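PDB 3UHF: glutamate racemase from Campylobacter jejuni, which belongs to the aspartate/glutamate/hydantoin racemase family of alpha/beta enzymes and is modelled with D-glutamic acid in its ligand pocket. Local coordinates for residues K126-K131 with Q156-I161; E134-A139 with K192-P197; L164-F169 with E188-N193; T196-I201 with G219-L224. All blocks are in the same frame, centred on the assembly; numbering follows the deposited sequence.

In the fold
The four contacts show how one parallel sheet, strands 161-165, 135-139, 199-202 and 223-226 in that order, is tied to its connections. Contacts 2, 3 and 4 all reach this sheet; contacts 2 and 3 meet where Ile194 packs on Leu164, and contacts 2 and 4 share Thr196 and Pro197. Contact 1 lies nearer the surface and joins the loops after helices 117-128 and 148-155; its Leu128 and Tyr158 pack on Ile135 of the sheet. Each contact has buried and exposed members, yet their chemistry differs. Contact 2 is apolar and without hydrogen bonds, contact 3 is aromatic, contact 4 combines strand pairing with a peripheral salt bridge, and contact 1 rests a backbone on a tyrosine ring.

Contact 1 of 4, residues K126-K131 with Q156-I161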
loop_
_atom_site.group_PDB
_atom_site.type_symbol
_atom_site.label_atom_id
_atom_site.label_comp_id
_atom_site.label_asym_id
_atom_site.label_seq_id
_atom_site.Cartn_x
_atom_site.Cartn_y
_atom_site.Cartn_z
ATOM N N LYS A 126 9.192 1.772 14.938
ATOM C CA LYS A 126 10.234 2.796 14.917
ATOM C C LYS A 126 9.706 4.161 15.368
ATOM O O LYS A 126 10.403 4.905 16.056
ATOM C CB LYS A 126 10.827 2.945 13.526
ATOM C CG LYS A 126 11.741 1.811 13.074
ATOM C CD LYS A 126 12.333 2.192 11.716
ATOM C CE LYS A 126 13.105 1.057 11.072
ATOM N NZ LYS A 126 13.293 1.340 9.620
ATOM N N ALA A 127 8.477 4.483 14.969
ATOM C CA ALA A 127 7.894 5.781 15.276
ATOM C C ALA A 127 7.522 5.901 16.756
ATOM O O ALA A 127 7.677 6.963 17.355
ATOM C CB ALA A 127 6.663 6.032 14.401
ATOM N N LEU A 128 7.021 4.812 17.336
ATOM C CA LEU A 128 6.557 4.819 18.723
ATOM C C LEU A 128 7.617 4.377 19.730
ATOM O O LEU A 128 7.763 4.999 20.791
ATOM C CB LEU A 128 5.330 3.918 18.881
ATOM C CG LEU A 128 4.068 4.315 18.117
ATOM C CD1 LEU A 128 2.968 3.307 18.429
ATOM C CD2 LEU A 128 3.652 5.722 18.517
ATOM N N HIS A 129 8.328 3.299 19.401
ATOM C CA HIS A 129 9.375 2.716 20.254
ATOM C C HIS A 129 8.947 2.660 21.718
ATOM O O HIS A 129 9.709 2.996 22.629
ATOM C CB HIS A 129 10.718 3.445 20.078
ATOM C CG HIS A 129 10.637 4.918 20.308
ATOM N ND1 HIS A 129 10.401 5.819 19.292
ATOM C CD2 HIS A 129 10.744 5.649 21.442
ATOM C CE1 HIS A 129 10.369 7.043 19.789
ATOM N NE2 HIS A 129 10.566 6.966 21.093
ATOM N N ASP A 130 7.698 2.243 21.914
ATOM C CA ASP A 130 7.101 2.116 23.235
ATOM C C ASP A 130 5.838 1.276 23.075
ATOM O O ASP A 130 4.843 1.749 22.516
ATOM C CB ASP A 130 6.764 3.503 23.789
ATOM C CG ASP A 130 6.167 3.455 25.183
ATOM O OD1 ASP A 130 5.813 2.355 25.653
ATOM O OD2 ASP A 130 6.044 4.532 25.805
ATOM N N LYS A 131 5.880 0.035 23.564
ATOM C CA LYS A 131 4.768 -0.906 23.373
ATOM C C LYS A 131 3.487 -0.486 24.096
ATOM O O LYS A 131 2.429 -1.074 23.881
ATOM C CB LYS A 131 5.155 -2.322 23.820
ATOM C CG LYS A 131 5.420 -2.458 25.327
ATOM C CD LYS A 131 5.272 -3.899 25.769
ATOM C CE LYS A 131 5.296 -4.033 27.287
ATOM N NZ LYS A 131 4.246 -3.215 27.964
ATOM N N GLN A 156 4.691 -8.336 19.000
ATOM C CA GLN A 156 5.752 -7.420 19.426
ATOM C C GLN A 156 5.404 -6.732 20.744
ATOM O O GLN A 156 6.125 -5.848 21.210
ATOM C CB GLN A 156 6.050 -6.392 18.327
ATOM C CG GLN A 156 6.791 -6.989 17.131
ATOM C CD GLN A 156 8.181 -7.493 17.492
ATOM O OE1 GLN A 156 8.936 -6.831 18.216
ATOM N NE2 GLN A 156 8.534 -8.667 16.978
ATOM N N GLY A 157 4.289 -7.141 21.338
ATOM C CA GLY A 157 3.905 -6.659 22.652
ATOM C C GLY A 157 3.076 -5.392 22.615
ATOM O O GLY A 157 2.734 -4.844 23.662
ATOM N N TYR A 158 2.755 -4.921 21.412
ATOM C CA TYR A 158 1.928 -3.731 21.251
ATOM C C TYR A 158 0.463 -4.131 21.354
ATOM O O TYR A 158 -0.156 -4.494 20.356
ATOM C CB TYR A 158 2.194 -3.059 19.903
ATOM C CG TYR A 158 3.459 -2.241 19.901
ATOM C CD1 TYR A 158 4.704 -2.858 19.925
ATOM C CD2 TYR A 158 3.412 -0.850 19.906
ATOM C CE1 TYR A 158 5.868 -2.116 19.948
ATOM C CE2 TYR A 158 4.574 -0.103 19.921
ATOM C CZ TYR A 158 5.796 -0.741 19.947
ATOM O OH TYR A 158 6.961 -0.012 19.970
ATOM N N THR A 159 -0.085 -4.061 22.564
ATOM C CA THR A 159 -1.430 -4.571 22.819
ATOM C C THR A 159 -2.474 -3.463 22.907
ATOM O O THR A 159 -3.678 -3.730 22.902
ATOM C CB THR A 159 -1.473 -5.393 24.118
ATOM O OG1 THR A 159 -1.106 -4.557 25.222
ATOM C CG2 THR A 159 -0.505 -6.560 24.040
ATOM N N ASN A 160 -1.998 -2.226 22.957
ATOM C CA ASN A 160 -2.856 -1.055 23.037
ATOM C C ASN A 160 -3.317 -0.668 21.638
ATOM O O ASN A 160 -2.904 0.361 21.100
ATOM C CB ASN A 160 -2.056 0.084 23.665
ATOM C CG ASN A 160 -2.925 1.159 24.257
ATOM O OD1 ASN A 160 -4.149 1.089 24.204
ATOM N ND2 ASN A 160 -2.289 2.163 24.849
ATOM N N ILE A 161 -4.158 -1.504 21.038
ATOM C CA ILE A 161 -4.481 -1.343 19.635
ATOM C C ILE A 161 -5.965 -1.409 19.333
ATOM O O ILE A 161 -6.721 -2.146 19.967
ATOM C CB ILE A 161 -3.744 -2.390 18.764
ATOM C CG1 ILE A 161 -4.145 -3.808 19.160
ATOM C CG2 ILE A 161 -2.223 -2.235 18.873
ATOM C CD1 ILE A 161 -3.228 -4.869 18.598
HETATM O O HOH W 1 0.425 -0.876 21.924
#
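Tyr158 reaches under the chain at Asp130 and Lys131 and meets it with every atom of its ring. From CB the side chain turns back beside its own backbone N, anti to the carbonyl carbon (chi1 -79°), and this sets the ring flat beneath Lys131. Lys131 CA stands over the middle of the ring, 3.5 Å from the centroid and 10° off the normal, a CH-pi contact. On one flank CE1 touches Lys131 CB at 3.9 Å. On the other, CE2 comes within 3.2 Å of Asp130 O, which approaches obliquely, and 4.1 Å of Leu128 CD1. At the tip Tyr158 OH accepts a weak, bent hydrogen bond from Asp130 N (3.1 Å, 130°).

The two segments are the exits of helices 117-128 and 148-155, each leading toward a strand of the same parallel sheet. His129 leaves the first helix with positive phi, and Gly157 closes the second in a Schellman motif. The aliphatic part of Lys131 lies across this glycine turn, with CD 3.4 Å from Gly157 O. A water provides a further link, donating to Lys131 O at 2.8 Å and accepting from Asn160 N at 3.0 Å. Asn160 is the centre of an inverse gamma turn, and its side-chain ND2 bonds to Asn132 O. Asp130 turns its carboxylate away from the tyrosine, OD1 accepting from Asn132 N, while Ile125 and Ile135 also pack against the Tyr158 ring.

Contact 2 of 4, residues E134-A139 with K192-P197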
loop_
_atom_site.group_PDB
_atom_site.type_symbol
_atom_site.label_atom_id
_atom_site.label_comp_id
_atom_site.label_asym_id
_atom_site.label_seq_id
_atom_site.Cartn_x
_atom_site.Cartn_y
_atom_site.Cartn_z
ATOM N N GLU A 134 -0.646 3.963 22.000
ATOM C CA GLU A 134 -1.900 3.604 21.343
ATOM C C GLU A 134 -1.764 3.573 19.825
ATOM O O GLU A 134 -1.287 4.532 19.222
ATOM C CB GLU A 134 -2.974 4.633 21.700
ATOM C CG GLU A 134 -3.126 4.902 23.184
ATOM C CD GLU A 134 -4.241 4.092 23.807
ATOM O OE1 GLU A 134 -5.042 3.505 23.046
ATOM O OE2 GLU A 134 -4.305 4.031 25.056
ATOM N N ILE A 135 -2.213 2.486 19.206
ATOM C CA ILE A 135 -2.218 2.395 17.756
ATOM C C ILE A 135 -3.646 2.226 17.231
ATOM O O ILE A 135 -4.413 1.419 17.747
ATOM C CB ILE A 135 -1.408 1.169 17.274
ATOM C CG1 ILE A 135 0.037 1.258 17.759
ATOM C CG2 ILE A 135 -1.450 1.036 15.737
ATOM C CD1 ILE A 135 0.827 0.010 17.469
ATOM N N LEU A 136 -3.987 2.988 16.201
ATOM C CA LEU A 136 -5.229 2.763 15.465
ATOM C C LEU A 136 -4.852 2.305 14.057
ATOM O O LEU A 136 -4.093 2.980 13.357
ATOM C CB LEU A 136 -6.066 4.041 15.406
ATOM C CG LEU A 136 -7.276 3.960 14.461
ATOM C CD1 LEU A 136 -8.175 2.809 14.887
ATOM C CD2 LEU A 136 -8.025 5.293 14.462
ATOM N N VAL A 137 -5.335 1.129 13.668
ATOM C CA VAL A 137 -5.123 0.641 12.316
ATOM C C VAL A 137 -6.428 0.838 11.557
ATOM O O VAL A 137 -7.464 0.364 12.006
ATOM C CB VAL A 137 -4.810 -0.857 12.310
ATOM C CG1 VAL A 137 -4.579 -1.338 10.885
ATOM C CG2 VAL A 137 -3.581 -1.141 13.182
ATOM N N ILE A 138 -6.392 1.561 10.441
ATOM C CA ILE A 138 -7.598 1.687 9.605
ATOM C C ILE A 138 -7.320 1.077 8.242
ATOM O O ILE A 138 -6.227 1.234 7.704
ATOM C CB ILE A 138 -8.094 3.148 9.482
ATOM C CG1 ILE A 138 -6.988 4.064 8.926
ATOM C CG2 ILE A 138 -8.614 3.619 10.841
ATOM C CD1 ILE A 138 -7.476 5.486 8.528
ATOM N N ALA A 139 -8.310 0.377 7.680
ATOM C CA ALA A 139 -8.065 -0.414 6.489
ATOM C C ALA A 139 -9.390 -0.878 5.920
ATOM O O ALA A 139 -10.441 -0.551 6.453
ATOM C CB ALA A 139 -7.188 -1.638 6.830
ATOM N N LYS A 192 -16.306 7.816 15.995
ATOM C CA LYS A 192 -17.073 8.199 17.167
ATOM C C LYS A 192 -16.705 7.309 18.357
ATOM O O LYS A 192 -16.613 6.088 18.228
ATOM C CB LYS A 192 -18.571 8.144 16.870
ATOM C CG LYS A 192 -19.269 9.468 17.169
ATOM C CD LYS A 192 -18.468 10.655 16.616
ATOM C CE LYS A 192 -18.860 11.970 17.291
ATOM N NZ LYS A 192 -20.329 12.234 17.237
ATOM N N ASN A 193 -16.468 7.931 19.502
ATOM C CA ASN A 193 -16.092 7.193 20.702
ATOM C C ASN A 193 -14.835 6.347 20.503
ATOM O O ASN A 193 -14.677 5.275 21.097
ATOM C CB ASN A 193 -17.257 6.331 21.196
ATOM C CG ASN A 193 -18.522 7.136 21.402
ATOM O OD1 ASN A 193 -19.599 6.743 20.953
ATOM N ND2 ASN A 193 -18.395 8.277 22.074
ATOM N N ILE A 194 -13.944 6.825 19.646
ATOM C CA ILE A 194 -12.637 6.204 19.551
ATOM C C ILE A 194 -11.634 7.098 20.252
ATOM O O ILE A 194 -11.731 8.320 20.182
ATOM C CB ILE A 194 -12.210 5.921 18.099
ATOM C CG1 ILE A 194 -11.341 4.677 18.065
ATOM C CG2 ILE A 194 -11.464 7.097 17.479
ATOM C CD1 ILE A 194 -10.504 4.575 16.841
ATOM N N THR A 195 -10.694 6.493 20.968
ATOM C CA THR A 195 -9.674 7.276 21.645
ATOM C C THR A 195 -8.647 7.752 20.623
ATOM O O THR A 195 -8.408 7.078 19.622
ATOM C CB THR A 195 -8.993 6.481 22.770
ATOM O OG1 THR A 195 -8.609 5.193 22.283
ATOM C CG2 THR A 195 -9.947 6.297 23.946
ATOM N N THR A 196 -8.052 8.914 20.870
ATOM C CA THR A 196 -7.059 9.469 19.956
ATOM C C THR A 196 -5.765 8.668 20.025
ATOM O O THR A 196 -5.188 8.515 21.094
ATOM C CB THR A 196 -6.768 10.942 20.281
ATOM O OG1 THR A 196 -7.981 11.697 20.163
ATOM C CG2 THR A 196 -5.735 11.504 19.318
ATOM N N PRO A 197 -5.304 8.152 18.879
ATOM C CA PRO A 197 -4.138 7.264 18.927
ATOM C C PRO A 197 -2.807 8.009 18.856
ATOM O O PRO A 197 -2.738 9.147 18.387
ATOM C CB PRO A 197 -4.329 6.399 17.683
ATOM C CG PRO A 197 -5.002 7.313 16.717
ATOM C CD PRO A 197 -5.914 8.191 17.538
#
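Leu136 meets Ile194 and Pro197 with different parts of one side chain. Its two methyls, CD1 and CD2, straddle Ile194 CD1, each 3.5 Å from it, so the tip of the isoleucine fits into the fork of the leucine. The fork is carried out to Ile194 because CG stands anti to the Leu136 backbone N (chi1 171°). Nearer the strand, Leu136 CB rests on the proline ring, 3.7 Å from Pro197 CG, while Pro197 CB lies 3.7 Å from Leu136 N. Two residues earlier, Glu134 CB approaches Pro197 CA at 4.0 Å, and Glu134 O lies 3.8 Å from Pro197 C, which brings the two backbones together at Glu134 and Pro197.

Beyond this shell, strand 135-139 is an inner strand of the four-stranded parallel sheet, and segment 192-197 is the connection from helix 181-191 to the neighbouring strand 199-202. Backbone bonds from Glu134 and Leu136 to Ala199, and from Leu136 to Ile201, fix the strand that Pro197 leads into. Ile194 also packs on Asn162 and Leu164 of strand 161-165, while Leu200 packs on Leu136. No hydrogen bond crosses between the two segments, so the direct contact is van der Waals packing of apolar groups, and the level of the loop along the sheet is probably set by the polar links that follow it, among them Glu134 N to Asp198 OD2.

Contact 3 of 4, residues L164-F169 with E188-N193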
loop_
_atom_site.group_PDB
_atom_site.type_symbol
_atom_site.label_atom_id
_atom_site.label_comp_id
_atom_site.label_asym_id
_atom_site.label_seq_id
_atom_site.Cartn_x
_atom_site.Cartn_y
_atom_site.Cartn_z
ATOM N N LEU A 164 -9.841 -0.880 12.918
ATOM C CA LEU A 164 -11.155 -0.473 12.412
ATOM C C LEU A 164 -11.207 -0.526 10.893
ATOM O O LEU A 164 -10.301 -0.039 10.215
ATOM C CB LEU A 164 -11.518 0.948 12.866
ATOM C CG LEU A 164 -12.005 1.197 14.297
ATOM C CD1 LEU A 164 -12.366 2.658 14.472
ATOM C CD2 LEU A 164 -13.197 0.326 14.629
ATOM N N ALA A 165 -12.273 -1.115 10.366
ATOM C CA ALA A 165 -12.540 -1.068 8.936
ATOM C C ALA A 165 -13.172 0.287 8.654
ATOM O O ALA A 165 -14.169 0.638 9.266
ATOM C CB ALA A 165 -13.490 -2.187 8.535
ATOM N N THR A 166 -12.586 1.052 7.739
ATOM C CA THR A 166 -13.145 2.345 7.366
ATOM C C THR A 166 -13.371 2.295 5.859
ATOM O O THR A 166 -12.743 3.012 5.096
ATOM C CB THR A 166 -12.205 3.499 7.744
ATOM O OG1 THR A 166 -10.936 3.316 7.104
ATOM C CG2 THR A 166 -11.987 3.532 9.267
ATOM N N GLY A 167 -14.290 1.426 5.449
ATOM C CA GLY A 167 -14.413 1.028 4.060
ATOM C C GLY A 167 -14.789 2.104 3.062
ATOM O O GLY A 167 -14.323 2.085 1.915
ATOM N N LEU A 168 -15.613 3.052 3.493
ATOM C CA LEU A 168 -16.120 4.084 2.591
ATOM C C LEU A 168 -15.024 5.040 2.142
ATOM O O LEU A 168 -15.177 5.737 1.143
ATOM C CB LEU A 168 -17.254 4.879 3.239
ATOM C CG LEU A 168 -18.663 4.582 2.722
ATOM C CD1 LEU A 168 -18.724 4.719 1.213
ATOM C CD2 LEU A 168 -19.095 3.193 3.126
ATOM N N PHE A 169 -13.920 5.086 2.884
ATOM C CA PHE A 169 -12.824 5.968 2.500
ATOM C C PHE A 169 -12.324 5.641 1.090
ATOM O O PHE A 169 -11.912 6.532 0.358
ATOM C CB PHE A 169 -11.646 5.880 3.481
ATOM C CG PHE A 169 -11.885 6.539 4.822
ATOM C CD1 PHE A 169 -10.962 6.349 5.860
ATOM C CD2 PHE A 169 -12.981 7.348 5.050
ATOM C CE1 PHE A 169 -11.153 6.950 7.095
ATOM C CE2 PHE A 169 -13.175 7.967 6.287
ATOM C CZ PHE A 169 -12.252 7.752 7.313
ATOM N N GLU A 188 -16.422 11.181 11.459
ATOM C CA GLU A 188 -17.191 11.141 12.695
ATOM C C GLU A 188 -17.912 9.811 12.825
ATOM O O GLU A 188 -18.012 9.252 13.920
ATOM C CB GLU A 188 -18.163 12.319 12.784
ATOM C CG GLU A 188 -17.448 13.651 12.957
ATOM C CD GLU A 188 -18.376 14.852 12.894
ATOM O OE1 GLU A 188 -19.580 14.687 12.582
ATOM O OE2 GLU A 188 -17.888 15.975 13.149
ATOM N N TYR A 189 -18.384 9.291 11.695
ATOM C CA TYR A 189 -19.067 8.010 11.674
ATOM C C TYR A 189 -18.148 6.887 12.134
ATOM O O TYR A 189 -18.515 6.100 13.008
ATOM C CB TYR A 189 -19.592 7.718 10.266
ATOM C CG TYR A 189 -20.175 6.332 10.076
ATOM C CD1 TYR A 189 -21.457 6.027 10.517
ATOM C CD2 TYR A 189 -19.452 5.340 9.420
ATOM C CE1 TYR A 189 -21.999 4.765 10.328
ATOM C CE2 TYR A 189 -19.987 4.072 9.225
ATOM C CZ TYR A 189 -21.261 3.793 9.682
ATOM O OH TYR A 189 -21.797 2.541 9.489
ATOM N N TYR A 190 -16.961 6.800 11.549
ATOM C CA TYR A 190 -16.059 5.707 11.893
ATOM C C TYR A 190 -15.388 5.908 13.248
ATOM O O TYR A 190 -15.110 4.943 13.944
ATOM C CB TYR A 190 -14.982 5.500 10.825
ATOM C CG TYR A 190 -15.518 4.879 9.557
ATOM C CD1 TYR A 190 -15.452 5.555 8.348
ATOM C CD2 TYR A 190 -16.123 3.633 9.586
ATOM C CE1 TYR A 190 -15.961 4.986 7.186
ATOM C CE2 TYR A 190 -16.638 3.053 8.433
ATOM C CZ TYR A 190 -16.552 3.734 7.240
ATOM O OH TYR A 190 -17.063 3.153 6.096
ATOM N N PHE A 191 -15.136 7.155 13.622
ATOM C CA PHE A 191 -14.248 7.408 14.760
ATOM C C PHE A 191 -14.978 7.883 16.014
ATOM O O PHE A 191 -14.356 8.320 16.981
ATOM C CB PHE A 191 -13.175 8.420 14.364
ATOM C CG PHE A 191 -12.321 7.987 13.201
ATOM C CD1 PHE A 191 -11.886 8.920 12.269
ATOM C CD2 PHE A 191 -11.937 6.658 13.044
ATOM C CE1 PHE A 191 -11.091 8.538 11.193
ATOM C CE2 PHE A 191 -11.130 6.268 11.972
ATOM C CZ PHE A 191 -10.710 7.211 11.038
ATOM N N LYS A 192 -16.306 7.816 15.995
ATOM C CA LYS A 192 -17.073 8.199 17.167
ATOM C C LYS A 192 -16.705 7.309 18.357
ATOM O O LYS A 192 -16.613 6.088 18.228
ATOM C CB LYS A 192 -18.571 8.144 16.870
ATOM C CG LYS A 192 -19.269 9.468 17.169
ATOM C CD LYS A 192 -18.468 10.655 16.616
ATOM C CE LYS A 192 -18.860 11.970 17.291
ATOM N NZ LYS A 192 -20.329 12.234 17.237
ATOM N N ASN A 193 -16.468 7.931 19.502
ATOM C CA ASN A 193 -16.092 7.193 20.702
ATOM C C ASN A 193 -14.835 6.347 20.503
ATOM O O ASN A 193 -14.677 5.275 21.097
ATOM C CB ASN A 193 -17.257 6.331 21.196
ATOM C CG ASN A 193 -18.522 7.136 21.402
ATOM O OD1 ASN A 193 -19.599 6.743 20.953
ATOM N ND2 ASN A 193 -18.395 8.277 22.074
#
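The first torsions of Tyr190 and Thr166 set the tyrosine ring against the threonine, with one face to its CA. Tyr190 CG is anti to its carbonyl carbon, beside the backbone N, which lays the ring along the chain at Thr166. In Thr166 a chi1 of 58° puts the methyl CG2 beside its own N and against the tyrosine, 3.8 Å from Tyr190 CG. The meeting place is that of helix 181-191 with the exit of the edge strand 161-165 of the parallel sheet, where Thr166 to Phe169 form a type I beta turn that runs into helix 169-174.

The Tyr190 ring is covered on both faces. Thr166 CA sits over its centre, 3.6 Å from the centroid, as a CH-pi donor, and Tyr189 CD2 lies over the opposite face. Ala165 O approaches obliquely at 3.6 Å from Tyr190 CE2. The tyrosine in turn points an edge at the face of Phe169, a T-shaped pair with centroids 5.4 Å apart and planes at 80°. Phe191 continues the aromatic cluster, its CZ at the edge of the Phe169 ring and 4.0 Å from Phe169 CE1; its CE2 touches Thr166 CG2. Outside the two segments, Phe218 meets the Phe191 ring and Phe207 makes an edge-to-face pair with Phe169, joining the cluster to the chain around helix 211-218.

The turn also supplies the polar end of the contact: Leu168 N donates to Tyr190 OH at 3.0 Å, with an N-H...O angle of 160°.

Contact 4 of 4, residues T196-I201 with G219-L224; sequences TPDALI and GDKTKL
Ala199 and Leu200 pair in parallel with Lys223 and Leu224, joining strands 199-202 and 223-226 of a beta-alpha-beta unit whose helix is 211-218. Two backbone hydrogen bonds make the pairing: Lys223 N donates to Asp198 O at 2.9 Å, and Leu200 N donates to Lys223 O at 2.8 Å. The Lys223 carbonyl is shared, since Ala199 CA also directs its hydrogen at this O. Strand 223-226 is thereby added as an edge strand of the four-stranded sheet.

A side-chain hydrogen bond extends the pairing into the loop before it. Thr222 OG1 donates to Pro197 O over a short 2.6 Å, in the carbonyl plane. Its chi1 of -62° turns OG1 toward that carbonyl and CG2 toward Leu200 CB, 3.8 Å off.

Apolar contacts lie on the face that Leu200 shares with Leu224, where Leu200 CD2 approaches Leu224 CG at 4.3 Å; Leu214 and Phe218 of the connecting helix cover Leu200.

The charged groups lie at the loop before strand 199-202. Lys221, bent at chi2 and chi3, passes its chain over Thr196 CG2 and brings NZ to Asp198 OD1 in a long salt bridge of 3.3 Å, with a weak bond to Thr196 O. The other carboxylate oxygen, Asp198 OD2, accepts from Glu134 N, which should hold the group in orientation. A water donates both to Asp198 OD1, at 2.6 Å, and to Lys221 O, at 2.7 Å.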
loop_
_atom_site.group_PDB
_atom_site.type_symbol
_atom_site.label_atom_id
_atom_site.label_comp_id
_atom_site.label_asym_id
_atom_site.label_seq_id
_atom_site.Cartn_x
_atom_site.Cartn_y
_atom_site.Cartn_z
ATOM N N THR A 196 -8.052 8.914 20.870
ATOM C CA THR A 196 -7.059 9.469 19.956
ATOM C C THR A 196 -5.765 8.668 20.025
ATOM O O THR A 196 -5.188 8.515 21.094
ATOM C CB THR A 196 -6.768 10.942 20.281
ATOM O OG1 THR A 196 -7.981 11.697 20.163
ATOM C CG2 THR A 196 -5.735 11.504 19.318
ATOM N N PRO A 197 -5.304 8.152 18.879
ATOM C CA PRO A 197 -4.138 7.264 18.927
ATOM C C PRO A 197 -2.807 8.009 18.856
ATOM O O PRO A 197 -2.738 9.147 18.387
ATOM C CB PRO A 197 -4.329 6.399 17.683
ATOM C CG PRO A 197 -5.002 7.313 16.717
ATOM C CD PRO A 197 -5.914 8.191 17.538
ATOM N N ASP A 198 -1.747 7.364 19.334
ATOM C CA ASP A 198 -0.407 7.901 19.165
ATOM C C ASP A 198 0.100 7.670 17.748
ATOM O O ASP A 198 0.891 8.465 17.225
ATOM C CB ASP A 198 0.545 7.288 20.196
ATOM C CG ASP A 198 0.145 7.637 21.618
ATOM O OD1 ASP A 198 0.273 8.823 21.985
ATOM O OD2 ASP A 198 -0.307 6.734 22.363
ATOM N N ALA A 199 -0.352 6.581 17.129
ATOM C CA ALA A 199 -0.036 6.315 15.729
ATOM C C ALA A 199 -1.269 5.837 14.973
ATOM O O ALA A 199 -2.036 5.019 15.474
ATOM C CB ALA A 199 1.072 5.286 15.606
ATOM N N LEU A 200 -1.438 6.345 13.758
ATOM C CA LEU A 200 -2.534 5.894 12.887
ATOM C C LEU A 200 -1.910 5.211 11.681
ATOM O O LEU A 200 -1.211 5.854 10.888
ATOM C CB LEU A 200 -3.350 7.098 12.434
ATOM C CG LEU A 200 -4.470 6.842 11.418
ATOM C CD1 LEU A 200 -5.515 5.921 12.009
ATOM C CD2 LEU A 200 -5.091 8.166 11.006
ATOM N N ILE A 201 -2.106 3.903 11.555
ATOM C CA ILE A 201 -1.554 3.216 10.401
ATOM C C ILE A 201 -2.515 3.366 9.221
ATOM O O ILE A 201 -3.669 2.918 9.276
ATOM C CB ILE A 201 -1.272 1.725 10.657
ATOM C CG1 ILE A 201 -0.368 1.554 11.896
ATOM C CG2 ILE A 201 -0.577 1.141 9.440
ATOM C CD1 ILE A 201 0.035 0.101 12.180
ATOM N N GLY A 219 -5.465 15.550 15.337
ATOM C CA GLY A 219 -4.600 16.514 16.003
ATOM C C GLY A 219 -3.148 16.067 16.022
ATOM O O GLY A 219 -2.817 14.970 15.579
ATOM N N ASP A 220 -2.276 16.913 16.560
ATOM C CA ASP A 220 -0.836 16.708 16.397
ATOM C C ASP A 220 -0.230 15.628 17.292
ATOM O O ASP A 220 0.970 15.378 17.230
ATOM C CB ASP A 220 -0.075 18.031 16.562
ATOM C CG ASP A 220 -0.461 18.773 17.826
ATOM O OD1 ASP A 220 -1.068 18.150 18.723
ATOM O OD2 ASP A 220 -0.153 19.981 17.926
ATOM N N LYS A 221 -1.040 14.985 18.127
ATOM C CA LYS A 221 -0.503 13.905 18.952
ATOM C C LYS A 221 -0.427 12.605 18.147
ATOM O O LYS A 221 0.234 11.645 18.544
ATOM C CB LYS A 221 -1.329 13.720 20.230
ATOM C CG LYS A 221 -2.357 12.607 20.176
ATOM C CD LYS A 221 -1.966 11.429 21.064
ATOM C CE LYS A 221 -2.957 11.241 22.212
ATOM N NZ LYS A 221 -2.702 9.988 22.982
ATOM N N THR A 222 -1.093 12.589 16.999
ATOM C CA THR A 222 -1.188 11.372 16.208
ATOM C C THR A 222 -0.208 11.345 15.036
ATOM O O THR A 222 -0.295 12.165 14.123
ATOM C CB THR A 222 -2.613 11.187 15.668
ATOM O OG1 THR A 222 -3.516 11.046 16.767
ATOM C CG2 THR A 222 -2.686 9.950 14.809
ATOM N N LYS A 223 0.723 10.397 15.060
ATOM C CA LYS A 223 1.642 10.215 13.942
ATOM C C LYS A 223 1.018 9.320 12.879
ATOM O O LYS A 223 0.523 8.241 13.187
ATOM C CB LYS A 223 2.958 9.606 14.434
ATOM C CG LYS A 223 3.702 10.482 15.425
ATOM C CD LYS A 223 4.996 9.812 15.874
ATOM C CE LYS A 223 5.852 10.752 16.711
ATOM N NZ LYS A 223 7.236 10.224 16.834
ATOM N N LEU A 224 1.034 9.764 11.624
ATOM C CA LEU A 224 0.471 8.962 10.550
ATOM C C LEU A 224 1.560 8.068 9.961
ATOM O O LEU A 224 2.665 8.533 9.670
ATOM C CB LEU A 224 -0.150 9.844 9.455
ATOM C CG LEU A 224 -1.599 10.310 9.654
ATOM C CD1 LEU A 224 -1.724 11.106 10.931
ATOM C CD2 LEU A 224 -2.030 11.158 8.469
HETATM O O HOH W 2 1.494 10.809 20.798
#